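Local coordinates for integrase (PDB 1Z19), which catalyses the site-specific recombination that inserts phage lambda DNA into the host genome and, with excisionase, excises it again, at residues L69-L74 with N90-T95; V102-L107 with T233-R238; R106-E111 with R273-D278. The protein carries 1 engineered substitution. One frame throughout, in Å; residues are numbered along the deposited sequence.

Interaction 1 (L69-L74 with N90-T95); sequences LIRSTL and NHVAAT
Arg71, on helix 64-83, lies along the turn running from Val92 to Thr95, and its side chain and those of Val92 and Thr95 pass antiparallel to one another. From CB the chain leaves with CG anti to the backbone N (chi1 172°) and stays extended to NE, which carries it off the helix surface toward the turn. CG is the first atom to touch, packing on Val92 CG1 at 3.9 Å. One step on, CD meets the methyl of Thr95, with CG2 at 3.5 Å. The same methyl sits beside NE, at the edge of the guanidinium and near its plane, whereas Val92 CG1 lies over a face. The tip ends in a polar contact: Arg71 NH2 points at Thr95 O over 3.3 Å, nearly straight at 167° but long enough to count as a weak hydrogen bond.

A second foothold is apolar. Leu74, one helical turn further on, presents CD2 to Val92 CG2 at 3.7 Å, and both residues also touch Ile51 of helix 48-60. Val92 thus uses its two methyls separately, CG1 for Arg71 and CG2 for Leu74.

Hydrogen bonds within 90-95 shape the backbone that carries these groups. Val92 to Thr95 is a type I beta turn, closed by Thr95 N to Val92 O. Before it, Asn90 OD1 accepts from Val92 N at 2.9 Å in the carbonyl plane, and from Ala93 N at 3.2 Å with that donor 54° above the plane. Asn90 ND2 meanwhile donates to Ser75 O, tying the turn back to helix 64-83. The contact therefore joins helix 64-83 of the helical, SAM-like core-binding region to the loop segment 90-95, through an Asx turn leading into a type I turn.

Interaction 2 (V102-L107 with T233-R238); sequences VRRSRL and TFHELR. With nucleotides of chain C; nucleotides of chain A.
Glu236 and Arg104 meet inside the tyrosine recombinase catalytic domain, where 233-238 carries the His-X-X-Arg motif (His235 and Arg238, predicted active-site residues that hydrogen-bond through NE2 and NH2 to the phosphotyrosine at position 269) and 102-107 is the extended loop leading to helix 109-118. Glu236, the most buried by the contact, bends at chi2, turning its carboxylate in among the arginines. OE1 takes a hydrogen bond from Arg106 NH1 at 3.2 Å, in the guanidinium plane and on the syn side of the carboxylate, making a salt bridge; Arg106 NE is held by Asp271 O. OE2 lies beside the aliphatic part of Arg104, 4.1 Å from Arg104 NH1, beyond a salt bridge.

Arg104 bends at chi3 to carry its guanidinium between Thr233 OG1 on one face and the DT12 sugar of chain A on the other. Its backbone N donates to DT12 OP1, while Thr233 OG1 and His235 N both donate to OP1 of DC25 of chain C, so phosphates of two DNA chains are held.

Leu107 closes the far end, with CD2 on Leu237 CD2 at 3.9 Å. Beside it a water accepts from Leu107 N at 3.0 Å and donates to Glu236 O and OE1.

Interaction 3 (R106-E111 with R273-D278); sequences RLTADE and RGREWD. With nucleotides of chain A.
Arg106 and Arg273 lay their guanidinium groups flat on each other, a parallel stack with centres 3.9 Å apart and planes only 3° off. The pair belongs to the tyrosine recombinase domain, where the segment after the nucleophile position, 273-278, returns across the start of helix 109-118. Arg273 reaches the stack with an extended chain. The phosphate of DT13 of chain A lies at the edge of the Arg273 guanidinium and near Arg106 NH1; Arg273 NH2 makes a weak bond to OP2. The nearby phosphate, with Glu236 on Arg106, probably eases the like charges.

Arg275 turns off at a steep angle to Arg273, folded at chi2 and chi3. It approaches Glu111 from the opposite direction, carboxylate and guanidinium planes 45° apart, in a salt bridge: NH1 donates to OE1 at 2.7 Å, and NH2 to OE2, a leg modelled too short to be relied on. NH1 also donates to Arg106 O at 2.9 Å, from above the carbonyl plane, while Thr108 CG2 covers one face of the guanidinium.

Thr108 is the N-cap of helix 109-118 and forms a capping box with Glu111, though its OG1 position is uncertain. Beyond, Asp278 pairs with a strand of the second subunit. The capping-box bond on the Glu111 side is the clearer one: Thr108 N donates to OE1 at 3.0 Å and 171°, from the same face as Arg275 NH1.

Interactions 2 and 3 use the chain around Arg106 and Leu107 and touch each other, as Ser105 OG packs on Arg275 CD at 3.5 Å; interaction 1 stands apart, its centre 29 Å from that of interaction 2. Interaction 2 is the buried one, at the predicted active site, dominated by charged groups and phosphates with a small leucine contact. Interaction 3 is partly buried and touches one phosphate; it pairs arginine stacking with a salt bridge to the glutamate of a helix-capping box, and its 273-278 segment meets the second subunit. Interaction 1, also partly buried and touching that subunit, relies on methyl packing and one weak bond in the core-binding domain, away from the annotated sites.

Interaction 1 (L69-L74 with N90-T95)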
loop_
_atom_site.group_PDB
_atom_site.type_symbol
_atom_site.label_atom_id
_atom_site.label_comp_id
_atom_site.label_asym_id
_atom_site.label_seq_id
_atom_site.Cartn_x
_atom_site.Cartn_y
_atom_site.Cartn_z
ATOM N N LEU E 69 6.290 14.063 19.658
ATOM C CA LEU E 69 4.956 14.491 19.283
ATOM C C LEU E 69 4.959 15.998 19.074
ATOM O O LEU E 69 4.449 16.494 18.065
ATOM C CB LEU E 69 3.952 14.117 20.365
ATOM C CG LEU E 69 3.688 12.622 20.535
ATOM C CD1 LEU E 69 2.729 12.413 21.694
ATOM C CD2 LEU E 69 3.122 12.049 19.263
ATOM N N ILE E 70 5.527 16.724 20.031
ATOM C CA ILE E 70 5.601 18.165 19.925
ATOM C C ILE E 70 6.241 18.523 18.587
ATOM O O ILE E 70 5.714 19.348 17.837
ATOM C CB ILE E 70 6.431 18.758 21.069
ATOM C CG1 ILE E 70 5.635 18.678 22.373
ATOM C CG2 ILE E 70 6.799 20.198 20.758
ATOM C CD1 ILE E 70 6.470 18.933 23.624
ATOM N N ARG E 71 7.376 17.905 18.278
ATOM C CA ARG E 71 8.029 18.177 17.008
ATOM C C ARG E 71 7.051 17.941 15.853
ATOM O O ARG E 71 6.973 18.746 14.931
ATOM C CB ARG E 71 9.254 17.288 16.820
ATOM C CG ARG E 71 9.858 17.392 15.429
ATOM C CD ARG E 71 11.044 16.446 15.254
ATOM N NE ARG E 71 11.564 16.440 13.886
ATOM C CZ ARG E 71 10.856 16.102 12.803
ATOM N NH1 ARG E 71 9.581 15.739 12.917
ATOM N NH2 ARG E 71 11.423 16.117 11.600
ATOM N N SER E 72 6.299 16.846 15.903
ATOM C CA SER E 72 5.336 16.556 14.845
ATOM C C SER E 72 4.304 17.658 14.689
ATOM O O SER E 72 4.099 18.181 13.594
ATOM C CB SER E 72 4.608 15.238 15.107
ATOM O OG SER E 72 5.220 14.181 14.395
ATOM N N THR E 73 3.646 18.002 15.785
ATOM C CA THR E 73 2.629 19.040 15.764
ATOM C C THR E 73 3.141 20.373 15.210
ATOM O O THR E 73 2.482 21.010 14.385
ATOM C CB THR E 73 2.075 19.245 17.180
ATOM O OG1 THR E 73 1.300 18.095 17.531
ATOM C CG2 THR E 73 1.215 20.501 17.267
ATOM N N LEU E 74 4.311 20.795 15.672
ATOM C CA LEU E 74 4.867 22.045 15.210
ATOM C C LEU E 74 5.043 21.921 13.717
ATOM O O LEU E 74 4.600 22.767 12.958
ATOM C CB LEU E 74 6.221 22.303 15.874
ATOM C CG LEU E 74 6.890 23.658 15.609
ATOM C CD1 LEU E 74 6.056 24.764 16.225
ATOM C CD2 LEU E 74 8.298 23.664 16.178
ATOM N N ASN E 90 9.651 24.806 5.706
ATOM C CA ASN E 90 9.458 24.186 7.007
ATOM C C ASN E 90 10.756 24.087 7.793
ATOM O O ASN E 90 11.545 23.171 7.600
ATOM C CB ASN E 90 8.860 22.798 6.824
ATOM C CG ASN E 90 8.205 22.276 8.085
ATOM O OD1 ASN E 90 8.799 22.298 9.163
ATOM N ND2 ASN E 90 6.975 21.792 7.953
ATOM N N HIS E 91 10.971 25.036 8.691
ATOM C CA HIS E 91 12.182 25.042 9.495
ATOM C C HIS E 91 12.298 23.857 10.460
ATOM O O HIS E 91 13.321 23.697 11.122
ATOM C CB HIS E 91 12.277 26.359 10.272
ATOM C CG HIS E 91 12.645 27.536 9.420
ATOM N ND1 HIS E 91 13.864 27.636 8.778
ATOM C CD2 HIS E 91 11.959 28.661 9.103
ATOM C CE1 HIS E 91 13.913 28.773 8.105
ATOM N NE2 HIS E 91 12.769 29.414 8.286
ATOM N N VAL E 92 11.265 23.022 10.541
ATOM C CA VAL E 92 11.291 21.872 11.441
ATOM C C VAL E 92 11.785 20.618 10.745
ATOM O O VAL E 92 12.530 19.827 11.316
ATOM C CB VAL E 92 9.897 21.574 12.012
ATOM C CG1 VAL E 92 9.967 20.380 12.939
ATOM C CG2 VAL E 92 9.372 22.777 12.758
ATOM N N ALA E 93 11.355 20.441 9.503
ATOM C CA ALA E 93 11.738 19.285 8.704
ATOM C C ALA E 93 13.226 18.930 8.796
ATOM O O ALA E 93 13.589 17.760 8.735
ATOM C CB ALA E 93 11.347 19.521 7.248
ATOM N N ALA E 94 14.079 19.944 8.940
ATOM C CA ALA E 94 15.530 19.746 9.030
ATOM C C ALA E 94 15.938 19.091 10.350
ATOM O O ALA E 94 17.037 18.557 10.487
ATOM C CB ALA E 94 16.248 21.089 8.869
ATOM N N THR E 95 15.042 19.155 11.323
ATOM C CA THR E 95 15.273 18.566 12.627
ATOM C C THR E 95 15.181 17.052 12.514
ATOM O O THR E 95 14.730 16.519 11.501
ATOM C CB THR E 95 14.224 19.088 13.633
ATOM O OG1 THR E 95 14.617 20.385 14.089
ATOM C CG2 THR E 95 14.078 18.165 14.818
#

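Interaction 2 (V102-L107 with T233-R238)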
loop_
_atom_site.group_PDB
_atom_site.type_symbol
_atom_site.label_atom_id
_atom_site.label_comp_id
_atom_site.label_asym_id
_atom_site.label_seq_id
_atom_site.Cartn_x
_atom_site.Cartn_y
_atom_site.Cartn_z
ATOM N N VAL E 102 10.379 1.951 23.749
ATOM C CA VAL E 102 9.278 1.768 24.692
ATOM C C VAL E 102 9.782 1.317 26.059
ATOM O O VAL E 102 10.467 0.301 26.179
ATOM C CB VAL E 102 8.287 0.722 24.190
ATOM C CG1 VAL E 102 7.075 0.711 25.065
ATOM C CG2 VAL E 102 7.915 1.008 22.767
ATOM N N ARG E 103 9.428 2.072 27.091
ATOM C CA ARG E 103 9.852 1.760 28.451
ATOM C C ARG E 103 8.962 0.733 29.155
ATOM O O ARG E 103 9.423 0.006 30.023
ATOM C CB ARG E 103 9.886 3.038 29.306
ATOM C CG ARG E 103 10.851 4.119 28.838
ATOM C CD ARG E 103 11.339 4.961 30.023
ATOM N NE ARG E 103 10.364 5.947 30.496
ATOM C CZ ARG E 103 10.340 7.233 30.128
ATOM N NH1 ARG E 103 11.240 7.714 29.268
ATOM N NH2 ARG E 103 9.422 8.050 30.641
ATOM N N ARG E 104 7.689 0.690 28.784
ATOM C CA ARG E 104 6.738 -0.222 29.402
ATOM C C ARG E 104 7.119 -1.680 29.233
ATOM O O ARG E 104 7.368 -2.149 28.123
ATOM C CB ARG E 104 5.347 0.001 28.823
ATOM C CG ARG E 104 4.275 -0.826 29.489
ATOM C CD ARG E 104 2.937 -0.619 28.821
ATOM N NE ARG E 104 2.548 0.784 28.826
ATOM C CZ ARG E 104 1.570 1.283 28.083
ATOM N NH1 ARG E 104 0.887 0.490 27.270
ATOM N NH2 ARG E 104 1.273 2.575 28.153
ATOM N N SER E 105 7.155 -2.401 30.343
ATOM C CA SER E 105 7.511 -3.809 30.334
ATOM C C SER E 105 6.318 -4.689 29.941
ATOM O O SER E 105 5.160 -4.381 30.266
ATOM C CB SER E 105 8.024 -4.195 31.726
ATOM O OG SER E 105 8.407 -5.561 31.781
ATOM N N ARG E 106 6.595 -5.778 29.224
ATOM C CA ARG E 106 5.537 -6.703 28.820
ATOM C C ARG E 106 5.096 -7.487 30.061
ATOM O O ARG E 106 5.714 -7.381 31.125
ATOM C CB ARG E 106 6.044 -7.675 27.753
ATOM C CG ARG E 106 6.280 -7.079 26.366
ATOM C CD ARG E 106 4.971 -6.685 25.699
ATOM N NE ARG E 106 5.058 -6.549 24.245
ATOM C CZ ARG E 106 4.222 -5.804 23.522
ATOM N NH1 ARG E 106 3.255 -5.125 24.122
ATOM N NH2 ARG E 106 4.319 -5.759 22.200
ATOM N N LEU E 107 4.036 -8.276 29.928
ATOM C CA LEU E 107 3.535 -9.050 31.048
ATOM C C LEU E 107 3.535 -10.541 30.759
ATOM O O LEU E 107 2.972 -10.969 29.758
ATOM C CB LEU E 107 2.115 -8.608 31.385
ATOM C CG LEU E 107 1.525 -9.234 32.656
ATOM C CD1 LEU E 107 2.286 -8.751 33.891
ATOM C CD2 LEU E 107 0.055 -8.864 32.744
ATOM N N THR E 233 1.041 -2.460 32.146
ATOM C CA THR E 233 -0.192 -1.755 32.426
ATOM C C THR E 233 -1.328 -2.619 31.933
ATOM O O THR E 233 -1.109 -3.704 31.418
ATOM C CB THR E 233 -0.224 -0.387 31.727
ATOM O OG1 THR E 233 -0.355 -0.572 30.315
ATOM C CG2 THR E 233 1.066 0.381 32.002
ATOM N N PHE E 234 -2.549 -2.140 32.072
ATOM C CA PHE E 234 -3.678 -2.937 31.655
ATOM C C PHE E 234 -3.595 -3.282 30.188
ATOM O O PHE E 234 -3.876 -4.408 29.789
ATOM C CB PHE E 234 -4.975 -2.201 31.950
ATOM C CG PHE E 234 -6.193 -3.031 31.705
ATOM C CD1 PHE E 234 -6.738 -3.127 30.428
ATOM C CD2 PHE E 234 -6.792 -3.731 32.754
ATOM C CE1 PHE E 234 -7.866 -3.905 30.193
ATOM C CE2 PHE E 234 -7.922 -4.514 32.523
ATOM C CZ PHE E 234 -8.463 -4.601 31.236
ATOM N N HIS E 235 -3.193 -2.317 29.381
ATOM C CA HIS E 235 -3.088 -2.549 27.953
ATOM C C HIS E 235 -2.255 -3.774 27.626
ATOM O O HIS E 235 -2.501 -4.446 26.631
ATOM C CB HIS E 235 -2.469 -1.347 27.270
ATOM C CG HIS E 235 -2.691 -1.318 25.795
ATOM N ND1 HIS E 235 -3.893 -0.945 25.233
ATOM C CD2 HIS E 235 -1.867 -1.614 24.762
ATOM C CE1 HIS E 235 -3.798 -1.007 23.917
ATOM N NE2 HIS E 235 -2.580 -1.408 23.605
ATOM N N GLU E 236 -1.269 -4.071 28.459
ATOM C CA GLU E 236 -0.395 -5.203 28.201
ATOM C C GLU E 236 -1.110 -6.541 28.188
ATOM O O GLU E 236 -0.531 -7.558 27.811
ATOM C CB GLU E 236 0.754 -5.232 29.204
ATOM C CG GLU E 236 1.768 -4.112 28.992
ATOM C CD GLU E 236 2.486 -4.215 27.643
ATOM O OE1 GLU E 236 2.919 -5.338 27.308
ATOM O OE2 GLU E 236 2.621 -3.186 26.926
ATOM N N LEU E 237 -2.370 -6.562 28.596
ATOM C CA LEU E 237 -3.090 -7.820 28.564
ATOM C C LEU E 237 -3.390 -8.142 27.101
ATOM O O LEU E 237 -3.774 -9.256 26.772
ATOM C CB LEU E 237 -4.385 -7.708 29.372
ATOM C CG LEU E 237 -4.185 -7.512 30.876
ATOM C CD1 LEU E 237 -5.504 -7.145 31.559
ATOM C CD2 LEU E 237 -3.590 -8.794 31.467
ATOM N N ARG E 238 -3.198 -7.160 26.226
ATOM C CA ARG E 238 -3.468 -7.342 24.810
ATOM C C ARG E 238 -2.350 -8.112 24.108
ATOM O O ARG E 238 -2.609 -9.009 23.323
ATOM C CB ARG E 238 -3.701 -5.982 24.150
ATOM C CG ARG E 238 -4.418 -6.046 22.808
ATOM C CD ARG E 238 -5.084 -4.719 22.479
ATOM N NE ARG E 238 -4.761 -4.255 21.127
ATOM C CZ ARG E 238 -5.443 -4.559 20.023
ATOM N NH1 ARG E 238 -6.518 -5.336 20.085
ATOM N NH2 ARG E 238 -5.034 -4.087 18.849
ATOM P P DC C 25 -3.558 1.580 29.931
ATOM O OP1 DC C 25 -2.821 0.339 30.279
ATOM O OP2 DC C 25 -4.972 1.748 30.352
ATOM O "O5'" DC C 25 -2.689 2.794 30.468
ATOM C "C5'" DC C 25 -1.310 2.875 30.134
ATOM C "C4'" DC C 25 -0.535 3.587 31.219
ATOM O "O4'" DC C 25 -0.636 5.023 31.058
ATOM C "C3'" DC C 25 -1.073 3.312 32.616
ATOM O "O3'" DC C 25 0.010 3.438 33.536
ATOM C "C2'" DC C 25 -2.101 4.419 32.807
ATOM C "C1'" DC C 25 -1.434 5.589 32.094
ATOM N N1 DC C 25 -2.319 6.598 31.484
ATOM C C2 DC C 25 -2.047 7.971 31.698
ATOM O O2 DC C 25 -1.085 8.302 32.421
ATOM N N3 DC C 25 -2.836 8.899 31.110
ATOM C C4 DC C 25 -3.858 8.514 30.341
ATOM N N4 DC C 25 -4.599 9.467 29.762
ATOM C C5 DC C 25 -4.165 7.136 30.126
ATOM C C6 DC C 25 -3.377 6.221 30.712
ATOM P P DT A 12 6.522 4.324 26.790
ATOM O OP1 DT A 12 7.268 3.416 27.680
ATOM O OP2 DT A 12 7.219 4.981 25.661
ATOM O "O5'" DT A 12 5.298 3.480 26.217
ATOM C "C5'" DT A 12 4.201 4.136 25.600
ATOM C "C4'" DT A 12 3.196 3.130 25.093
ATOM O "O4'" DT A 12 2.077 3.885 24.567
ATOM C "C3'" DT A 12 3.680 2.270 23.923
ATOM O "O3'" DT A 12 3.024 0.991 23.951
ATOM C "C2'" DT A 12 3.327 3.111 22.707
ATOM C "C1'" DT A 12 2.048 3.820 23.139
ATOM N N1 DT A 12 1.912 5.208 22.618
ATOM C C2 DT A 12 0.732 5.569 21.976
ATOM O O2 DT A 12 -0.219 4.812 21.834
ATOM N N3 DT A 12 0.706 6.852 21.502
ATOM C C4 DT A 12 1.706 7.796 21.604
ATOM O O4 DT A 12 1.536 8.924 21.128
ATOM C C5 DT A 12 2.909 7.356 22.297
ATOM C C7 DT A 12 4.045 8.317 22.456
ATOM C C6 DT A 12 2.948 6.104 22.764
ATOM P P DG C 24 -8.092 2.990 25.023
ATOM O OP1 DG C 24 -8.552 1.593 24.877
ATOM O OP2 DG C 24 -8.958 3.970 25.719
ATOM O "O5'" DG C 24 -6.673 2.997 25.754
ATOM C "C5'" DG C 24 -5.648 2.114 25.311
ATOM C "C4'" DG C 24 -4.380 2.278 26.116
ATOM O "O4'" DG C 24 -3.812 3.590 25.869
ATOM C "C3'" DG C 24 -4.643 2.245 27.625
ATOM O "O3'" DG C 24 -3.494 1.758 28.334
ATOM C "C2'" DG C 24 -4.868 3.703 27.966
ATOM C "C1'" DG C 24 -3.846 4.343 27.063
ATOM N N9 DG C 24 -4.017 5.758 26.761
ATOM C C8 DG C 24 -5.090 6.376 26.187
ATOM N N7 DG C 24 -4.981 7.675 26.170
ATOM C C5 DG C 24 -3.748 7.924 26.751
ATOM C C6 DG C 24 -3.087 9.146 27.026
ATOM O O6 DG C 24 -3.469 10.308 26.798
ATOM N N1 DG C 24 -1.856 8.932 27.622
ATOM C C2 DG C 24 -1.322 7.710 27.912
ATOM N N2 DG C 24 -0.110 7.710 28.484
ATOM N N3 DG C 24 -1.925 6.568 27.662
ATOM C C4 DG C 24 -3.128 6.751 27.090
HETATM O O HOH W 1 2.213 -8.239 27.535
#

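Interaction 3 (R106-E111 with R273-D278)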
loop_
_atom_site.group_PDB
_atom_site.type_symbol
_atom_site.label_atom_id
_atom_site.label_comp_id
_atom_site.label_asym_id
_atom_site.label_seq_id
_atom_site.Cartn_x
_atom_site.Cartn_y
_atom_site.Cartn_z
ATOM N N ARG E 106 6.595 -5.778 29.224
ATOM C CA ARG E 106 5.537 -6.703 28.820
ATOM C C ARG E 106 5.096 -7.487 30.061
ATOM O O ARG E 106 5.714 -7.381 31.125
ATOM C CB ARG E 106 6.044 -7.675 27.753
ATOM C CG ARG E 106 6.280 -7.079 26.366
ATOM C CD ARG E 106 4.971 -6.685 25.699
ATOM N NE ARG E 106 5.058 -6.549 24.245
ATOM C CZ ARG E 106 4.222 -5.804 23.522
ATOM N NH1 ARG E 106 3.255 -5.125 24.122
ATOM N NH2 ARG E 106 4.319 -5.759 22.200
ATOM N N LEU E 107 4.036 -8.276 29.928
ATOM C CA LEU E 107 3.535 -9.050 31.048
ATOM C C LEU E 107 3.535 -10.541 30.759
ATOM O O LEU E 107 2.972 -10.969 29.758
ATOM C CB LEU E 107 2.115 -8.608 31.385
ATOM C CG LEU E 107 1.525 -9.234 32.656
ATOM C CD1 LEU E 107 2.286 -8.751 33.891
ATOM C CD2 LEU E 107 0.055 -8.864 32.744
ATOM N N THR E 108 4.153 -11.335 31.626
ATOM C CA THR E 108 4.180 -12.780 31.423
ATOM C C THR E 108 2.957 -13.426 32.064
ATOM O O THR E 108 2.367 -12.865 32.972
ATOM C CB THR E 108 5.422 -13.429 32.036
ATOM O OG1 THR E 108 5.299 -13.447 33.463
ATOM C CG2 THR E 108 6.661 -12.668 31.632
ATOM N N ALA E 109 2.596 -14.617 31.603
ATOM C CA ALA E 109 1.435 -15.318 32.141
ATOM C C ALA E 109 1.487 -15.457 33.664
ATOM O O ALA E 109 0.475 -15.260 34.350
ATOM C CB ALA E 109 1.315 -16.687 31.487
ATOM N N ASP E 110 2.659 -15.787 34.196
ATOM C CA ASP E 110 2.788 -15.951 35.635
ATOM C C ASP E 110 2.462 -14.663 36.344
ATOM O O ASP E 110 1.689 -14.648 37.301
ATOM C CB ASP E 110 4.201 -16.397 36.031
ATOM C CG ASP E 110 4.412 -17.907 35.869
ATOM O OD1 ASP E 110 3.410 -18.668 35.911
ATOM O OD2 ASP E 110 5.583 -18.333 35.719
ATOM N N GLU E 111 3.062 -13.579 35.877
ATOM C CA GLU E 111 2.818 -12.289 36.482
ATOM C C GLU E 111 1.318 -12.038 36.465
ATOM O O GLU E 111 0.733 -11.577 37.450
ATOM C CB GLU E 111 3.578 -11.220 35.711
ATOM C CG GLU E 111 5.057 -11.545 35.630
ATOM C CD GLU E 111 5.867 -10.482 34.911
ATOM O OE1 GLU E 111 5.343 -9.882 33.949
ATOM O OE2 GLU E 111 7.031 -10.264 35.296
ATOM N N ARG E 273 9.508 -8.451 23.937
ATOM C CA ARG E 273 10.530 -7.529 24.354
ATOM C C ARG E 273 11.447 -8.054 25.447
ATOM O O ARG E 273 11.623 -7.431 26.493
ATOM C CB ARG E 273 9.867 -6.212 24.751
ATOM C CG ARG E 273 9.121 -5.605 23.585
ATOM C CD ARG E 273 8.252 -4.416 23.948
ATOM N NE ARG E 273 7.697 -3.846 22.703
ATOM C CZ ARG E 273 6.699 -2.970 22.645
ATOM N NH1 ARG E 273 6.105 -2.534 23.750
ATOM N NH2 ARG E 273 6.314 -2.537 21.464
ATOM N N GLY E 274 12.023 -9.231 25.207
ATOM C CA GLY E 274 12.957 -9.857 26.127
ATOM C C GLY E 274 12.474 -10.392 27.457
ATOM O O GLY E 274 13.271 -10.871 28.259
ATOM N N ARG E 275 11.179 -10.334 27.716
ATOM C CA ARG E 275 10.669 -10.828 28.990
ATOM C C ARG E 275 10.992 -12.299 29.242
ATOM O O ARG E 275 11.386 -12.654 30.343
ATOM C CB ARG E 275 9.153 -10.601 29.092
ATOM C CG ARG E 275 8.754 -9.187 29.491
ATOM C CD ARG E 275 9.592 -8.638 30.637
ATOM N NE ARG E 275 9.668 -9.551 31.779
ATOM C CZ ARG E 275 8.720 -9.703 32.704
ATOM N NH1 ARG E 275 7.595 -9.001 32.644
ATOM N NH2 ARG E 275 8.909 -10.566 33.693
ATOM N N GLU E 276 10.834 -13.151 28.236
ATOM C CA GLU E 276 11.093 -14.571 28.418
ATOM C C GLU E 276 11.798 -15.268 27.276
ATOM O O GLU E 276 12.008 -14.690 26.206
ATOM C CB GLU E 276 9.797 -15.313 28.677
ATOM C CG GLU E 276 9.270 -15.163 30.064
ATOM C CD GLU E 276 7.841 -15.657 30.183
ATOM O OE1 GLU E 276 7.316 -15.690 31.315
ATOM O OE2 GLU E 276 7.241 -16.004 29.142
ATOM N N TRP E 277 12.147 -16.531 27.525
ATOM C CA TRP E 277 12.807 -17.377 26.541
ATOM C C TRP E 277 11.728 -18.056 25.711
ATOM O O TRP E 277 10.853 -18.731 26.241
ATOM C CB TRP E 277 13.664 -18.439 27.229
ATOM C CG TRP E 277 14.744 -17.869 28.088
ATOM C CD1 TRP E 277 14.659 -17.545 29.415
ATOM C CD2 TRP E 277 16.073 -17.529 27.675
ATOM N NE1 TRP E 277 15.857 -17.027 29.852
ATOM C CE2 TRP E 277 16.740 -17.004 28.805
ATOM C CE3 TRP E 277 16.764 -17.616 26.462
ATOM C CZ2 TRP E 277 18.067 -16.568 28.753
ATOM C CZ3 TRP E 277 18.082 -17.182 26.412
ATOM C CH2 TRP E 277 18.719 -16.665 27.549
ATOM N N ASP E 278 11.795 -17.878 24.402
ATOM C CA ASP E 278 10.806 -18.463 23.516
ATOM C C ASP E 278 11.132 -19.917 23.205
ATOM O O ASP E 278 12.015 -20.194 22.400
ATOM C CB ASP E 278 10.747 -17.636 22.234
ATOM C CG ASP E 278 9.578 -18.001 21.366
ATOM O OD1 ASP E 278 8.471 -18.180 21.922
ATOM O OD2 ASP E 278 9.762 -18.099 20.129
ATOM P P DT A 13 3.050 0.028 22.659
ATOM O OP1 DT A 13 2.681 -1.320 23.144
ATOM O OP2 DT A 13 4.298 0.210 21.894
ATOM O "O5'" DT A 13 1.838 0.578 21.790
ATOM C "C5'" DT A 13 0.540 0.602 22.345
ATOM C "C4'" DT A 13 -0.518 0.760 21.276
ATOM O "O4'" DT A 13 -0.508 2.113 20.757
ATOM C "C3'" DT A 13 -0.320 -0.139 20.051
ATOM O "O3'" DT A 13 -1.652 -0.218 19.471
ATOM C "C2'" DT A 13 0.560 0.724 19.155
ATOM C "C1'" DT A 13 -0.065 2.086 19.406
ATOM N N1 DT A 13 0.637 3.343 19.123
ATOM C C2 DT A 13 -0.141 4.304 18.546
ATOM O O2 DT A 13 -1.299 4.094 18.212
ATOM N N3 DT A 13 0.466 5.512 18.368
ATOM C C4 DT A 13 1.757 5.841 18.686
ATOM O O4 DT A 13 2.166 6.976 18.471
ATOM C C5 DT A 13 2.541 4.772 19.264
ATOM C C7 DT A 13 3.963 5.044 19.639
ATOM C C6 DT A 13 1.948 3.581 19.444
HETATM O O HOH W 2 9.473 -6.342 28.482
#